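Local coordinates for protein ADP-ribosylating toxin CARDS (PDB 4TLV) that transfers ADP-ribose from NAD(+) to target proteins as the main virulence toxin of Mycoplasma pneumoniae, and also causes vacuoles in mammalian cells, at residues R123-T127 and Y475-S480; L100-Q105 and Y527-D531; I21-F26 and P140-V146; V10-D14 and A59-F63. Residues are numbered along the deposited sequence.

Overall arrangement
From the N terminus, strand 9-14 opens contact 4 and the following helix, 18-24, opens contact 3. Contact 4 closes first, at 59-63, bringing helix 56-60 and the residues after it back to the strand. Helices 92-104 and 115-126 then open contacts 2 and 1, before contact 3 closes at 140-146; contact 3 therefore crosses all the others. Contact 1 closes at 475-480 and contact 2 only at 527-531, so contact 1 lies within the span of contact 2. Contacts 3 and 4 touch through Phe26 inside the mART domain. Contacts 1 and 2, touching each other through Arg126 with Leu100 and Tyr475 with Phe528, tie that domain to D3.

Contact 1 (R123-T127 and Y475-S480)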
loop_
_atom_site.group_PDB
_atom_site.type_symbol
_atom_site.label_atom_id
_atom_site.label_comp_id
_atom_site.label_asym_id
_atom_site.label_seq_id
_atom_site.Cartn_x
_atom_site.Cartn_y
_atom_site.Cartn_z
ATOM N N ARG A 123 1.187 -10.511 -9.840
ATOM C CA ARG A 123 0.001 -9.657 -9.899
ATOM C C ARG A 123 -0.780 -9.693 -8.578
ATOM O O ARG A 123 -1.218 -8.653 -8.067
ATOM C CB ARG A 123 -0.911 -10.062 -11.054
ATOM C CG ARG A 123 -2.175 -9.167 -11.199
ATOM C CD ARG A 123 -2.938 -9.521 -12.492
ATOM N NE ARG A 123 -3.889 -8.494 -12.924
ATOM C CZ ARG A 123 -3.848 -7.868 -14.105
ATOM N NH1 ARG A 123 -2.896 -8.151 -14.999
ATOM N NH2 ARG A 123 -4.769 -6.953 -14.401
ATOM N N ALA A 124 -0.951 -10.893 -8.032
ATOM C CA ALA A 124 -1.594 -11.045 -6.728
ATOM C C ALA A 124 -0.818 -10.316 -5.621
ATOM O O ALA A 124 -1.418 -9.628 -4.795
ATOM C CB ALA A 124 -1.768 -12.507 -6.389
ATOM N N LEU A 125 0.503 -10.474 -5.602
ATOM C CA LEU A 125 1.340 -9.791 -4.606
ATOM C C LEU A 125 1.191 -8.264 -4.727
ATOM O O LEU A 125 1.151 -7.547 -3.723
ATOM C CB LEU A 125 2.806 -10.162 -4.813
ATOM C CG LEU A 125 3.858 -9.448 -3.958
ATOM C CD1 LEU A 125 3.546 -9.674 -2.478
ATOM C CD2 LEU A 125 5.237 -9.988 -4.316
ATOM N N ARG A 126 1.125 -7.782 -5.967
ATOM C CA ARG A 126 1.076 -6.341 -6.261
ATOM C C ARG A 126 -0.246 -5.697 -5.876
ATOM O O ARG A 126 -0.316 -4.504 -5.575
ATOM C CB ARG A 126 1.257 -6.123 -7.759
ATOM C CG ARG A 126 2.697 -6.220 -8.247
ATOM C CD ARG A 126 2.685 -5.994 -9.768
ATOM N NE ARG A 126 3.993 -5.558 -10.240
ATOM C CZ ARG A 126 4.209 -5.044 -11.442
ATOM N NH1 ARG A 126 3.185 -4.898 -12.285
ATOM N NH2 ARG A 126 5.434 -4.662 -11.790
ATOM N N THR A 127 -1.305 -6.485 -5.952
ATOM C CA THR A 127 -2.643 -5.949 -5.795
ATOM C C THR A 127 -3.248 -6.516 -4.509
ATOM O O THR A 127 -3.102 -5.905 -3.433
ATOM C CB THR A 127 -3.509 -6.158 -7.070
ATOM O OG1 THR A 127 -3.663 -7.553 -7.356
ATOM C CG2 THR A 127 -2.847 -5.474 -8.268
ATOM N N TYR A 475 2.748 4.500 -11.728
ATOM C CA TYR A 475 2.848 3.180 -12.315
ATOM C C TYR A 475 1.633 2.385 -11.866
ATOM O O TYR A 475 1.366 2.296 -10.668
ATOM C CB TYR A 475 4.132 2.535 -11.814
ATOM C CG TYR A 475 4.478 1.172 -12.384
ATOM C CD1 TYR A 475 4.982 1.035 -13.671
ATOM C CD2 TYR A 475 4.380 0.036 -11.605
ATOM C CE1 TYR A 475 5.347 -0.218 -14.177
ATOM C CE2 TYR A 475 4.747 -1.213 -12.094
ATOM C CZ TYR A 475 5.231 -1.336 -13.383
ATOM O OH TYR A 475 5.603 -2.589 -13.844
ATOM N N ASP A 476 0.875 1.849 -12.819
ATOM C CA ASP A 476 -0.313 1.061 -12.486
ATOM C C ASP A 476 0.084 -0.384 -12.262
ATOM O O ASP A 476 0.432 -1.082 -13.207
ATOM C CB ASP A 476 -1.356 1.117 -13.597
ATOM C CG ASP A 476 -2.508 0.168 -13.338
ATOM O OD1 ASP A 476 -2.810 -0.099 -12.147
ATOM O OD2 ASP A 476 -3.081 -0.342 -14.316
ATOM N N LEU A 477 0.029 -0.838 -11.014
ATOM C CA LEU A 477 0.452 -2.206 -10.699
ATOM C C LEU A 477 -0.424 -3.277 -11.345
ATOM O O LEU A 477 0.007 -4.418 -11.483
ATOM C CB LEU A 477 0.481 -2.410 -9.183
ATOM C CG LEU A 477 1.582 -1.639 -8.453
ATOM C CD1 LEU A 477 1.302 -1.648 -6.940
ATOM C CD2 LEU A 477 2.989 -2.208 -8.773
ATOM N N LYS A 478 -1.666 -2.942 -11.698
ATOM C CA LYS A 478 -2.522 -3.949 -12.332
ATOM C C LYS A 478 -2.027 -4.330 -13.725
ATOM O O LYS A 478 -2.102 -5.485 -14.117
ATOM C CB LYS A 478 -3.979 -3.477 -12.447
ATOM C CG LYS A 478 -4.758 -3.462 -11.146
ATOM C CD LYS A 478 -6.198 -2.944 -11.370
ATOM C CE LYS A 478 -7.128 -4.047 -11.831
ATOM N NZ LYS A 478 -8.551 -3.573 -11.920
ATOM N N THR A 479 -1.539 -3.346 -14.467
ATOM C CA THR A 479 -1.266 -3.518 -15.892
ATOM C C THR A 479 0.176 -3.214 -16.299
ATOM O O THR A 479 0.527 -3.421 -17.450
ATOM C CB THR A 479 -2.168 -2.613 -16.750
ATOM O OG1 THR A 479 -1.890 -1.240 -16.447
ATOM C CG2 THR A 479 -3.665 -2.907 -16.501
ATOM N N SER A 480 0.986 -2.722 -15.363
ATOM C CA SER A 480 2.375 -2.313 -15.621
ATOM C C SER A 480 2.524 -1.117 -16.565
ATOM O O SER A 480 3.575 -0.946 -17.181
ATOM C CB SER A 480 3.220 -3.493 -16.152
ATOM O OG SER A 480 3.251 -4.578 -15.234
#
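Arg126, in the last turn of helix 115-126, has the most surface covered here. Its extended side chain crosses to the turn after strand 473-476, and its guanidinium is gripped along the edge: Arg126 NH2 donates to Tyr475 OH (2.9 Å) and Arg126 NH1 to Ser480 OG (3.0 Å), with a weak bond from NH1 to Leu477 O (3.3 Å). Glu97 forms a salt bridge with the same guanidinium, Tyr475 OH is also bonded to Trp526 O, and Ser480 OG to Tyr549. Leu477 contributes the apolar half of the grip, placing CD2 over a face of the guanidinium, 3.8 Å from Arg126 NE. Lys478 lies against the helix end, with CG 4.0 Å from Thr127 CG2; its carbonyl O is only 2.9 Å from Arg123 NH1, but at an angle too poor for a hydrogen bond, and Arg123 pairs instead with Asp519. The turn holds its own shape: Lys478 N donates to Asp476 OD1 (3.1 Å), making an Asx turn, and Ser480 N to Asp476 O (2.8 Å). The result is a buried interdomain joint, an arginine from an mART helix plugged into a turn between two strands of the D3 beta-trefoil.

Contact 2 (L100-Q105 and Y527-D531)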
loop_
_atom_site.group_PDB
_atom_site.type_symbol
_atom_site.label_atom_id
_atom_site.label_comp_id
_atom_site.label_asym_id
_atom_site.label_seq_id
_atom_site.Cartn_x
_atom_site.Cartn_y
_atom_site.Cartn_z
ATOM N N LEU A 100 10.337 -10.343 -11.050
ATOM C CA LEU A 100 9.714 -9.961 -12.316
ATOM C C LEU A 100 10.779 -9.481 -13.306
ATOM O O LEU A 100 10.817 -9.921 -14.452
ATOM C CB LEU A 100 8.670 -8.863 -12.103
ATOM C CG LEU A 100 8.098 -8.333 -13.424
ATOM C CD1 LEU A 100 7.268 -9.398 -14.133
ATOM C CD2 LEU A 100 7.268 -7.065 -13.134
ATOM N N ASP A 101 11.629 -8.569 -12.848
ATOM C CA ASP A 101 12.750 -8.071 -13.633
ATOM C C ASP A 101 13.571 -9.245 -14.193
ATOM O O ASP A 101 13.751 -9.358 -15.397
ATOM C CB ASP A 101 13.609 -7.179 -12.736
ATOM C CG ASP A 101 14.854 -6.653 -13.422
ATOM O OD1 ASP A 101 14.856 -6.498 -14.661
ATOM O OD2 ASP A 101 15.832 -6.355 -12.698
ATOM N N LEU A 102 14.048 -10.127 -13.322
ATOM C CA LEU A 102 14.840 -11.266 -13.778
ATOM C C LEU A 102 14.087 -12.113 -14.818
ATOM O O LEU A 102 14.665 -12.519 -15.827
ATOM C CB LEU A 102 15.301 -12.117 -12.600
ATOM C CG LEU A 102 16.243 -11.384 -11.628
ATOM C CD1 LEU A 102 16.403 -12.178 -10.376
ATOM C CD2 LEU A 102 17.599 -11.102 -12.277
ATOM N N MET A 103 12.807 -12.381 -14.573
ATOM C CA MET A 103 11.991 -13.130 -15.522
ATOM C C MET A 103 11.869 -12.428 -16.874
ATOM O O MET A 103 11.956 -13.076 -17.913
ATOM C CB MET A 103 10.608 -13.454 -14.942
ATOM C CG MET A 103 10.675 -14.431 -13.771
ATOM S SD MET A 103 9.046 -14.993 -13.251
ATOM C CE MET A 103 8.190 -13.430 -13.100
ATOM N N ARG A 104 11.672 -11.111 -16.875
ATOM C CA ARG A 104 11.543 -10.398 -18.143
ATOM C C ARG A 104 12.877 -10.365 -18.897
ATOM O O ARG A 104 12.889 -10.328 -20.122
ATOM C CB ARG A 104 11.056 -8.961 -17.952
ATOM C CG ARG A 104 9.651 -8.819 -17.363
ATOM C CD ARG A 104 8.597 -9.682 -18.067
ATOM N NE ARG A 104 8.472 -9.432 -19.512
ATOM C CZ ARG A 104 7.582 -10.043 -20.291
ATOM N NH1 ARG A 104 6.737 -10.916 -19.768
ATOM N NH2 ARG A 104 7.528 -9.783 -21.595
ATOM N N GLN A 105 13.989 -10.340 -18.163
ATOM C CA GLN A 105 15.310 -10.287 -18.795
ATOM C C GLN A 105 15.794 -11.696 -19.124
ATOM O O GLN A 105 16.903 -11.871 -19.620
ATOM C CB GLN A 105 16.338 -9.566 -17.901
ATOM C CG GLN A 105 16.019 -8.093 -17.606
ATOM C CD GLN A 105 17.262 -7.267 -17.292
ATOM O OE1 GLN A 105 18.174 -7.171 -18.115
ATOM N NE2 GLN A 105 17.298 -6.656 -16.105
ATOM N N TYR A 527 8.846 -2.237 -16.797
ATOM C CA TYR A 527 9.272 -2.757 -15.497
ATOM C C TYR A 527 10.599 -2.142 -15.083
ATOM O O TYR A 527 11.342 -1.611 -15.917
ATOM C CB TYR A 527 9.352 -4.287 -15.510
ATOM C CG TYR A 527 10.412 -4.830 -16.439
ATOM C CD1 TYR A 527 10.169 -4.964 -17.804
ATOM C CD2 TYR A 527 11.662 -5.205 -15.954
ATOM C CE1 TYR A 527 11.155 -5.470 -18.663
ATOM C CE2 TYR A 527 12.648 -5.708 -16.798
ATOM C CZ TYR A 527 12.386 -5.834 -18.149
ATOM O OH TYR A 527 13.368 -6.331 -18.983
ATOM N N PHE A 528 10.883 -2.196 -13.784
ATOM C CA PHE A 528 12.077 -1.573 -13.224
ATOM C C PHE A 528 13.148 -2.628 -12.958
ATOM O O PHE A 528 12.823 -3.777 -12.627
ATOM C CB PHE A 528 11.726 -0.845 -11.917
ATOM C CG PHE A 528 10.690 0.240 -12.095
ATOM C CD1 PHE A 528 9.339 -0.076 -12.153
ATOM C CD2 PHE A 528 11.078 1.570 -12.210
ATOM C CE1 PHE A 528 8.380 0.916 -12.330
ATOM C CE2 PHE A 528 10.129 2.577 -12.389
ATOM C CZ PHE A 528 8.780 2.251 -12.452
ATOM N N SER A 529 14.412 -2.229 -13.114
ATOM C CA SER A 529 15.563 -3.129 -12.936
ATOM C C SER A 529 16.622 -2.487 -12.073
ATOM O O SER A 529 16.988 -1.335 -12.292
ATOM C CB SER A 529 16.226 -3.463 -14.283
ATOM O OG SER A 529 15.304 -4.031 -15.186
ATOM N N ARG A 530 17.142 -3.243 -11.112
ATOM C CA ARG A 530 18.241 -2.768 -10.287
ATOM C C ARG A 530 19.587 -2.967 -10.991
ATOM O O ARG A 530 20.493 -2.170 -10.822
ATOM C CB ARG A 530 18.242 -3.481 -8.915
ATOM C CG ARG A 530 16.996 -3.192 -8.054
ATOM C CD ARG A 530 16.938 -4.136 -6.850
ATOM N NE ARG A 530 18.112 -3.943 -5.992
ATOM C CZ ARG A 530 18.176 -3.076 -4.985
ATOM N NH1 ARG A 530 17.117 -2.335 -4.668
ATOM N NH2 ARG A 530 19.294 -2.968 -4.280
ATOM N N ASP A 531 19.686 -4.033 -11.783
ATOM C CA ASP A 531 20.921 -4.417 -12.466
ATOM C C ASP A 531 22.135 -4.267 -11.542
ATOM O O ASP A 531 22.117 -4.779 -10.429
ATOM C CB ASP A 531 21.082 -3.659 -13.797
ATOM C CG ASP A 531 19.964 -3.996 -14.810
ATOM O OD1 ASP A 531 19.577 -5.178 -14.930
ATOM O OD2 ASP A 531 19.472 -3.078 -15.492
HETATM O O HOH W 1 15.618 -5.668 -10.146
HETATM O O HOH W 2 18.364 -6.571 -12.371
#
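Helix 100-104 crosses strand 527-529 almost at right angles: the short axes make 97° and approach to 8.2 Å. The backbones come closest at Asp101 and Ser529, whose CA atoms are 5.7 Å apart. Tyr527 has the largest covered area. Its ring packs against the helix, with Arg104 CB over one face, a CH-pi contact of 3.7 Å from CB to the ring centroid; Asp101 OD1 and Gln105 CG approach the ring edge, and Leu100 CD2 packs on Tyr527 CB at 4.2 Å. Asp101 is the polar centre. Asp101 OD1 accepts from Ser529 OG (2.6 Å) and from Gln105 NE2 (2.8 Å), while Gln105 NE2 also donates to Asp531 OD1 (3.0 Å), so one amide spans both acids. Asp101 OD2 stands 4.5 Å from Asp531 OD1, and water fills in between: water 2 donates to both oxygens and accepts from Asp531 N, and water 1 links Asp101 OD2 to Arg530 N. Asp531 OD2 is further held by His545 and Arg547. Strand 526-529 belongs to the D3 beta-trefoil sheet and pairs with 543-548; Tyr527 OH bonds to Asn552. On the mART side, helix 92-104 is backed by helix 115-126, from which Gln119 holds Arg104, so the two domains meet at this strand of the trefoil.

Contact 3 (I21-F26 and P140-V146); sequences IFEHGF and PIAAANV
Ile21, in helix 18-24, sets CG2 4.2 Å from Val146 CG2, and its O receives Gly25 N at 2.8 Å. Phe22 (chi1 m) points its CA-CB bond away, yet its ring puts CE1 3.9 Å from Val146 CG1; its O lies 3.3 Å from Ala143 CB. Residues 143-145 form a 3-10 segment, with Val146 N bonded to Ala143 O (3.0 Å). Water 3 lies 2.7 Å from His24 O and 3.1 Å from Ile141 O. Gly25 ends the helix with positive phi (70/-154), its CA 3.8 Å from Ala143 CA and 3.2 Å from Ile141 O; a CB here would clash with that oxygen. The pinning of this first mART helix to the link between strands 134-138 and 146-156 continues at Phe26, extended (-117/137), in a single antiparallel, hydrogen-bonded bridge with Ile141 (N to O 2.8 Å, O from N 3.0 Å; CA-CA 5.0 Å). Phe26 CD2 (chi1 m) lies 4.1 Å from Ile141 CB, and CE2 4.0 Å from Val146 CG2.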
loop_
_atom_site.group_PDB
_atom_site.type_symbol
_atom_site.label_atom_id
_atom_site.label_comp_id
_atom_site.label_asym_id
_atom_site.label_seq_id
_atom_site.Cartn_x
_atom_site.Cartn_y
_atom_site.Cartn_z
ATOM N N ILE A 21 6.575 -15.185 23.893
ATOM C CA ILE A 21 7.297 -14.505 22.814
ATOM C C ILE A 21 8.519 -13.734 23.314
ATOM O O ILE A 21 9.578 -13.774 22.691
ATOM C CB ILE A 21 6.368 -13.539 22.049
ATOM C CG1 ILE A 21 5.151 -14.290 21.477
ATOM C CG2 ILE A 21 7.150 -12.774 20.955
ATOM C CD1 ILE A 21 5.510 -15.484 20.590
ATOM N N PHE A 22 8.366 -13.016 24.427
ATOM C CA PHE A 22 9.464 -12.229 24.995
ATOM C C PHE A 22 10.642 -13.126 25.352
ATOM O O PHE A 22 11.781 -12.678 25.376
ATOM C CB PHE A 22 9.027 -11.430 26.237
ATOM C CG PHE A 22 8.234 -10.174 25.927
ATOM C CD1 PHE A 22 7.880 -9.845 24.623
ATOM C CD2 PHE A 22 7.836 -9.323 26.956
ATOM C CE1 PHE A 22 7.150 -8.672 24.346
ATOM C CE2 PHE A 22 7.108 -8.173 26.704
ATOM C CZ PHE A 22 6.760 -7.837 25.393
ATOM N N GLU A 23 10.357 -14.397 25.612
ATOM C CA GLU A 23 11.393 -15.344 25.998
ATOM C C GLU A 23 11.962 -16.140 24.820
ATOM O O GLU A 23 13.156 -16.425 24.779
ATOM C CB GLU A 23 10.862 -16.311 27.060
ATOM C CG GLU A 23 11.752 -17.532 27.227
ATOM C CD GLU A 23 11.683 -18.122 28.613
ATOM O OE1 GLU A 23 10.569 -18.181 29.180
ATOM O OE2 GLU A 23 12.747 -18.528 29.133
ATOM N N HIS A 24 11.107 -16.491 23.864
ATOM C CA HIS A 24 11.497 -17.406 22.794
ATOM C C HIS A 24 11.528 -16.830 21.378
ATOM O O HIS A 24 11.978 -17.514 20.467
ATOM C CB HIS A 24 10.578 -18.624 22.785
ATOM C CG HIS A 24 10.608 -19.398 24.062
ATOM N ND1 HIS A 24 11.677 -20.185 24.426
ATOM C CD2 HIS A 24 9.705 -19.498 25.065
ATOM C CE1 HIS A 24 11.432 -20.739 25.602
ATOM N NE2 HIS A 24 10.241 -20.340 26.009
ATOM N N GLY A 25 11.034 -15.609 21.183
ATOM C CA GLY A 25 10.911 -15.068 19.834
ATOM C C GLY A 25 9.828 -15.789 19.039
ATOM O O GLY A 25 8.879 -16.324 19.615
ATOM N N PHE A 26 9.957 -15.799 17.712
ATOM C CA PHE A 26 8.990 -16.482 16.858
ATOM C C PHE A 26 9.657 -17.619 16.093
ATOM O O PHE A 26 10.746 -17.461 15.561
ATOM C CB PHE A 26 8.377 -15.501 15.850
ATOM C CG PHE A 26 7.569 -14.403 16.479
ATOM C CD1 PHE A 26 6.227 -14.608 16.797
ATOM C CD2 PHE A 26 8.147 -13.174 16.759
ATOM C CE1 PHE A 26 5.483 -13.608 17.382
ATOM C CE2 PHE A 26 7.401 -12.152 17.348
ATOM C CZ PHE A 26 6.065 -12.369 17.652
ATOM N N PRO A 140 13.785 -18.043 11.866
ATOM C CA PRO A 140 13.293 -17.671 13.195
ATOM C C PRO A 140 13.649 -16.243 13.604
ATOM O O PRO A 140 14.677 -15.699 13.194
ATOM C CB PRO A 140 14.035 -18.646 14.135
ATOM C CG PRO A 140 14.430 -19.782 13.267
ATOM C CD PRO A 140 14.712 -19.187 11.923
ATOM N N ILE A 141 12.806 -15.659 14.444
ATOM C CA ILE A 141 13.067 -14.337 14.991
ATOM C C ILE A 141 13.430 -14.502 16.454
ATOM O O ILE A 141 12.654 -15.073 17.209
ATOM C CB ILE A 141 11.827 -13.418 14.881
ATOM C CG1 ILE A 141 11.447 -13.216 13.410
ATOM C CG2 ILE A 141 12.113 -12.053 15.546
ATOM C CD1 ILE A 141 10.175 -12.384 13.221
ATOM N N ALA A 142 14.610 -14.018 16.839
ATOM C CA ALA A 142 15.089 -14.140 18.214
ATOM C C ALA A 142 14.299 -13.268 19.186
ATOM O O ALA A 142 13.813 -12.201 18.817
ATOM C CB ALA A 142 16.549 -13.774 18.283
ATOM N N ALA A 143 14.206 -13.708 20.445
ATOM C CA ALA A 143 13.534 -12.909 21.470
ATOM C C ALA A 143 14.129 -11.504 21.570
ATOM O O ALA A 143 13.416 -10.526 21.826
ATOM C CB ALA A 143 13.610 -13.618 22.828
ATOM N N ALA A 144 15.442 -11.408 21.379
ATOM C CA ALA A 144 16.145 -10.131 21.478
ATOM C C ALA A 144 15.687 -9.051 20.486
ATOM O O ALA A 144 15.928 -7.868 20.729
ATOM C CB ALA A 144 17.667 -10.342 21.382
ATOM N N ASN A 145 15.037 -9.450 19.388
ATOM C CA ASN A 145 14.483 -8.485 18.428
ATOM C C ASN A 145 13.152 -7.871 18.894
ATOM O O ASN A 145 12.735 -6.837 18.379
ATOM C CB ASN A 145 14.236 -9.133 17.047
ATOM C CG ASN A 145 15.519 -9.420 16.284
ATOM O OD1 ASN A 145 16.322 -10.352 16.792
ATOM N ND2 ASN A 145 15.773 -8.819 15.228
ATOM N N VAL A 146 12.471 -8.521 19.835
ATOM C CA VAL A 146 11.096 -8.129 20.160
ATOM C C VAL A 146 11.105 -7.076 21.264
ATOM O O VAL A 146 11.506 -7.355 22.403
ATOM C CB VAL A 146 10.238 -9.347 20.580
ATOM C CG1 VAL A 146 8.782 -8.929 20.825
ATOM C CG2 VAL A 146 10.292 -10.437 19.509
HETATM O O HOH W 3 12.867 -18.063 17.976
#

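Contact 4 (V10-D14 and A59-F63); sequences VYRVD and AIRFF
Val13 is the knob of this contact. Residues 10-14 form an extended strand, and the chain 59-63 runs from helix 56-60 into a 3-10 segment at 62-63, where Phe63 N bonds to Ile60 O (2.9 Å). The closest CA atoms are Arg12 and Ala59, 5.5 Å apart. Val13 (chi1 t) points toward a hollow formed by Ala59, Ile60, Phe62 (chi1 p) and Phe63 (chi1 t): CG2 sits 3.5 Å from Ala59 O and 4.0 Å from Ile60 CB, CB meets the Phe62 ring edge at CE1 (3.8 Å), and CG1 reaches Phe63 CD1 at 4.4 Å. Strand 9-14 belongs to the mART domain's antiparallel sheet, paired with 76-84, and an arginine on this first strand is a hallmark of the pertussis-like class of transferases. In return Ala59 CB fills the dip beside Tyr11, 3.6 Å from its O and 3.9 Å from its CB, while the Tyr11 ring (chi1 m) leads away. Water 4 bridges the backbones, accepting from Val13 N (2.9 Å) and donating to Ala59 O (2.8 Å). Arg12 and Asp14 point away, salt-bridged from Arg12 NE to Asp14 OD2 (3.1 Å), with Arg12 NH1 bonded to Ser51 O.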
loop_
_atom_site.group_PDB
_atom_site.type_symbol
_atom_site.label_atom_id
_atom_site.label_comp_id
_atom_site.label_asym_id
_atom_site.label_seq_id
_atom_site.Cartn_x
_atom_site.Cartn_y
_atom_site.Cartn_z
ATOM N N VAL A 10 9.165 -3.575 12.557
ATOM C CA VAL A 10 8.035 -4.184 11.874
ATOM C C VAL A 10 7.094 -4.720 12.960
ATOM O O VAL A 10 7.431 -4.670 14.141
ATOM C CB VAL A 10 8.468 -5.300 10.890
ATOM C CG1 VAL A 10 9.243 -4.706 9.707
ATOM C CG2 VAL A 10 9.292 -6.384 11.578
ATOM N N TYR A 11 5.926 -5.223 12.568
ATOM C CA TYR A 11 4.869 -5.564 13.537
ATOM C C TYR A 11 4.194 -6.861 13.174
ATOM O O TYR A 11 4.056 -7.195 11.993
ATOM C CB TYR A 11 3.802 -4.461 13.573
ATOM C CG TYR A 11 4.425 -3.159 13.942
ATOM C CD1 TYR A 11 4.548 -2.794 15.274
ATOM C CD2 TYR A 11 4.957 -2.316 12.964
ATOM C CE1 TYR A 11 5.165 -1.619 15.630
ATOM C CE2 TYR A 11 5.594 -1.132 13.324
ATOM C CZ TYR A 11 5.687 -0.799 14.664
ATOM O OH TYR A 11 6.302 0.374 15.051
ATOM N N ARG A 12 3.719 -7.565 14.190
ATOM C CA ARG A 12 3.074 -8.844 13.961
ATOM C C ARG A 12 2.051 -9.098 15.059
ATOM O O ARG A 12 2.357 -8.947 16.248
ATOM C CB ARG A 12 4.118 -9.963 13.988
ATOM C CG ARG A 12 3.530 -11.361 13.684
ATOM C CD ARG A 12 4.589 -12.455 13.909
ATOM N NE ARG A 12 3.962 -13.773 14.017
ATOM C CZ ARG A 12 3.608 -14.522 12.981
ATOM N NH1 ARG A 12 3.816 -14.099 11.733
ATOM N NH2 ARG A 12 3.027 -15.699 13.194
ATOM N N VAL A 13 0.843 -9.478 14.657
ATOM C CA VAL A 13 -0.195 -9.860 15.614
ATOM C C VAL A 13 -0.147 -11.379 15.763
ATOM O O VAL A 13 -0.133 -12.111 14.769
ATOM C CB VAL A 13 -1.601 -9.407 15.124
ATOM C CG1 VAL A 13 -2.726 -9.949 16.045
ATOM C CG2 VAL A 13 -1.668 -7.877 15.008
ATOM N N ASP A 14 -0.109 -11.858 17.001
ATOM C CA ASP A 14 0.051 -13.276 17.262
ATOM C C ASP A 14 -0.750 -13.585 18.525
ATOM O O ASP A 14 -0.805 -12.769 19.430
ATOM C CB ASP A 14 1.541 -13.575 17.483
ATOM C CG ASP A 14 1.891 -15.028 17.274
ATOM O OD1 ASP A 14 1.396 -15.879 18.041
ATOM O OD2 ASP A 14 2.692 -15.323 16.359
ATOM N N ALA A 59 -0.552 -4.873 9.979
ATOM C CA ALA A 59 -0.402 -6.118 10.739
ATOM C C ALA A 59 -1.736 -6.569 11.345
ATOM O O ALA A 59 -1.959 -7.761 11.534
ATOM C CB ALA A 59 0.645 -5.965 11.853
ATOM N N ILE A 60 -2.600 -5.619 11.689
ATOM C CA ILE A 60 -3.801 -5.965 12.458
ATOM C C ILE A 60 -5.067 -6.071 11.604
ATOM O O ILE A 60 -6.117 -6.521 12.085
ATOM C CB ILE A 60 -4.028 -5.006 13.667
ATOM C CG1 ILE A 60 -5.062 -5.602 14.632
ATOM C CG2 ILE A 60 -4.517 -3.657 13.197
ATOM C CD1 ILE A 60 -5.088 -4.911 16.007
ATOM N N ARG A 61 -4.973 -5.702 10.329
ATOM C CA ARG A 61 -6.165 -5.728 9.461
ATOM C C ARG A 61 -6.920 -7.067 9.472
ATOM O O ARG A 61 -8.163 -7.086 9.580
ATOM C CB ARG A 61 -5.818 -5.306 8.028
ATOM C CG ARG A 61 -6.999 -5.351 7.017
ATOM C CD ARG A 61 -8.235 -4.583 7.497
ATOM N NE ARG A 61 -9.333 -4.772 6.550
ATOM C CZ ARG A 61 -10.128 -5.844 6.533
ATOM N NH1 ARG A 61 -9.959 -6.806 7.431
ATOM N NH2 ARG A 61 -11.098 -5.951 5.615
ATOM N N PHE A 62 -6.205 -8.188 9.362
ATOM C CA PHE A 62 -6.888 -9.492 9.277
ATOM C C PHE A 62 -7.722 -9.706 10.531
ATOM O O PHE A 62 -8.757 -10.370 10.502
ATOM C CB PHE A 62 -5.893 -10.664 9.128
ATOM C CG PHE A 62 -5.211 -11.049 10.421
ATOM C CD1 PHE A 62 -4.081 -10.363 10.858
ATOM C CD2 PHE A 62 -5.714 -12.071 11.216
ATOM C CE1 PHE A 62 -3.453 -10.687 12.061
ATOM C CE2 PHE A 62 -5.087 -12.406 12.436
ATOM C CZ PHE A 62 -3.953 -11.713 12.849
ATOM N N PHE A 63 -7.250 -9.135 11.630
ATOM C CA PHE A 63 -7.841 -9.364 12.939
ATOM C C PHE A 63 -9.207 -8.665 13.078
ATOM O O PHE A 63 -9.984 -8.978 13.986
ATOM C CB PHE A 63 -6.842 -8.907 14.022
ATOM C CG PHE A 63 -7.145 -9.434 15.395
ATOM C CD1 PHE A 63 -7.066 -10.788 15.664
ATOM C CD2 PHE A 63 -7.475 -8.567 16.423
ATOM C CE1 PHE A 63 -7.326 -11.273 16.937
ATOM C CE2 PHE A 63 -7.740 -9.046 17.692
ATOM C CZ PHE A 63 -7.665 -10.403 17.946
HETATM O O HOH W 4 0.124 -9.582 11.821
#